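Local coordinates for sporozoite surface protein 2 (Plasmodium vivax, PDB 4HQN) that probably helps the sporozoite glide and invade host cells, as a membrane adhesin whose extracellular part carries a metal-binding von Willebrand factor A domain, at residues I130-G135 with A158-G163. The protein carries 4 engineered substitutions. Residues are numbered along the deposited sequence; the frame is centred on the assembly and turned at random.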
loop_
_atom_site.group_PDB
_atom_site.type_symbol
_atom_site.label_atom_id
_atom_site.label_comp_id
_atom_site.label_asym_id
_atom_site.label_seq_id
_atom_site.Cartn_x
_atom_site.Cartn_y
_atom_site.Cartn_z
ATOM N N ILE A 130 -4.703 -7.438 -3.599
ATOM C CA ILE A 130 -5.207 -8.227 -4.717
ATOM C C ILE A 130 -5.584 -9.624 -4.198
ATOM O O ILE A 130 -4.725 -10.392 -3.762
ATOM C CB ILE A 130 -4.178 -8.331 -5.868
ATOM C CG1 ILE A 130 -3.891 -6.942 -6.461
ATOM C CG2 ILE A 130 -4.683 -9.292 -6.925
ATOM C CD1 ILE A 130 -2.768 -6.936 -7.513
ATOM N N LEU A 131 -6.883 -9.919 -4.203
ATOM C CA LEU A 131 -7.411 -11.179 -3.682
ATOM C C LEU A 131 -7.723 -12.106 -4.841
ATOM O O LEU A 131 -8.599 -11.830 -5.660
ATOM C CB LEU A 131 -8.672 -10.935 -2.849
ATOM C CG LEU A 131 -9.352 -12.174 -2.255
ATOM C CD1 LEU A 131 -8.508 -12.862 -1.198
ATOM C CD2 LEU A 131 -10.704 -11.795 -1.667
ATOM N N MET A 132 -6.982 -13.201 -4.913
ATOM C CA MET A 132 -7.105 -14.144 -6.017
ATOM C C MET A 132 -7.740 -15.416 -5.455
ATOM O O MET A 132 -7.098 -16.140 -4.697
ATOM C CB MET A 132 -5.696 -14.417 -6.574
ATOM C CG MET A 132 -5.625 -15.008 -7.951
ATOM S SD MET A 132 -3.927 -15.025 -8.608
ATOM C CE MET A 132 -3.546 -13.300 -8.521
ATOM N N THR A 133 -8.996 -15.675 -5.813
ATOM C CA THR A 133 -9.780 -16.734 -5.171
ATOM C C THR A 133 -10.925 -17.247 -6.053
ATOM O O THR A 133 -11.302 -16.579 -7.022
ATOM C CB THR A 133 -10.353 -16.258 -3.814
ATOM O OG1 THR A 133 -11.165 -17.292 -3.258
ATOM C CG2 THR A 133 -11.207 -15.028 -3.994
ATOM N N ASP A 134 -11.452 -18.442 -5.752
ATOM C CA ASP A 134 -12.697 -18.891 -6.394
ATOM C C ASP A 134 -13.934 -18.352 -5.658
ATOM O O ASP A 134 -15.075 -18.531 -6.097
ATOM C CB ASP A 134 -12.772 -20.415 -6.526
ATOM C CG ASP A 134 -12.736 -21.133 -5.182
ATOM O OD1 ASP A 134 -12.776 -20.471 -4.125
ATOM O OD2 ASP A 134 -12.640 -22.373 -5.190
ATOM N N GLY A 135 -13.690 -17.699 -4.530
ATOM C CA GLY A 135 -14.736 -16.988 -3.828
ATOM C C GLY A 135 -15.604 -17.907 -2.995
ATOM O O GLY A 135 -16.797 -17.667 -2.837
ATOM N N ALA A 158 -8.868 -5.386 -5.039
ATOM C CA ALA A 158 -9.282 -5.932 -6.321
ATOM C C ALA A 158 -9.339 -7.452 -6.220
ATOM O O ALA A 158 -8.564 -8.067 -5.493
ATOM C CB ALA A 158 -8.341 -5.492 -7.426
ATOM N N VAL A 159 -10.280 -8.052 -6.935
ATOM C CA VAL A 159 -10.472 -9.495 -6.882
ATOM C C VAL A 159 -10.197 -10.067 -8.256
ATOM O O VAL A 159 -10.648 -9.531 -9.276
ATOM C CB VAL A 159 -11.908 -9.855 -6.421
ATOM C CG1 VAL A 159 -12.109 -11.367 -6.330
ATOM C CG2 VAL A 159 -12.165 -9.242 -5.082
ATOM N N ILE A 160 -9.410 -11.135 -8.280
ATOM C CA ILE A 160 -9.175 -11.885 -9.507
ATOM C C ILE A 160 -9.706 -13.299 -9.280
ATOM O O ILE A 160 -9.262 -14.011 -8.368
ATOM C CB ILE A 160 -7.687 -11.872 -9.881
ATOM C CG1 ILE A 160 -7.236 -10.430 -10.098
ATOM C CG2 ILE A 160 -7.419 -12.724 -11.134
ATOM C CD1 ILE A 160 -5.762 -10.280 -10.176
ATOM N N GLY A 161 -10.715 -13.670 -10.055
ATOM C CA GLY A 161 -11.279 -15.002 -9.953
ATOM C C GLY A 161 -10.341 -16.033 -10.568
ATOM O O GLY A 161 -9.856 -15.859 -11.688
ATOM N N ILE A 162 -10.062 -17.088 -9.813
ATOM C CA ILE A 162 -9.338 -18.243 -10.318
ATOM C C ILE A 162 -10.069 -19.502 -9.865
ATOM O O ILE A 162 -11.001 -19.410 -9.073
ATOM C CB ILE A 162 -7.909 -18.296 -9.768
ATOM C CG1 ILE A 162 -7.921 -18.193 -8.241
ATOM C CG2 ILE A 162 -7.072 -17.171 -10.344
ATOM C CD1 ILE A 162 -6.551 -18.506 -7.612
ATOM N N GLY A 163 -9.652 -20.667 -10.373
ATOM C CA GLY A 163 -10.179 -21.941 -9.918
ATOM C C GLY A 163 -11.184 -22.557 -10.862
ATOM O O GLY A 163 -11.746 -21.879 -11.714
#
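Met-132 meets Ile-160 on the neighbouring strand and Ile-162 just past its end. Its CG packs against CG2 of Ile-162 at 3.5 Å, the two side chains crossing at about a right angle. A bend at chi3 (-58°) carries its CE back to CD1 of Ile-160, and those side chains run side by side. CD1 of Ile-160 also meets CG2 of Ile-130 at 3.6 Å. Helices 33-49 and 192-203 cover this face, while Leu-131 and Val-159 face the other side of the sheet, against helix 168-175. Both sides of the pair are therefore buried, as in the Rossmann-like core of a von Willebrand factor A domain. Helix 140-151 links the two parallel strands in a beta-alpha-beta unit.

Between the strands runs a ladder of backbone bonds. Leu-131 N donates to Ala-158 O, and Ile-160 N to Leu-131 O, both at 2.8 Å. Thr-133 N then donates to Ile-160 O (3.1 Å). At the last rung, Ile-162 N reaches Thr-133 O (3.1 Å) from above the carbonyl plane.

The polar edge begins at Thr-133. Its OG1 accepts from Gly-135 N (2.9 Å) in an ST turn and also bonds Asp-26. The nearest atom of the Asp-134 side chain is about 4 Å from the manganese ion of the metal-ion-dependent adhesion site (MIDAS). Ser-30 OG and Val-136 N fix the Asp-134 carboxylate; Ser-30 is a metal ligand, consistent with Asp-134 being a second-shell residue that helps to orient it.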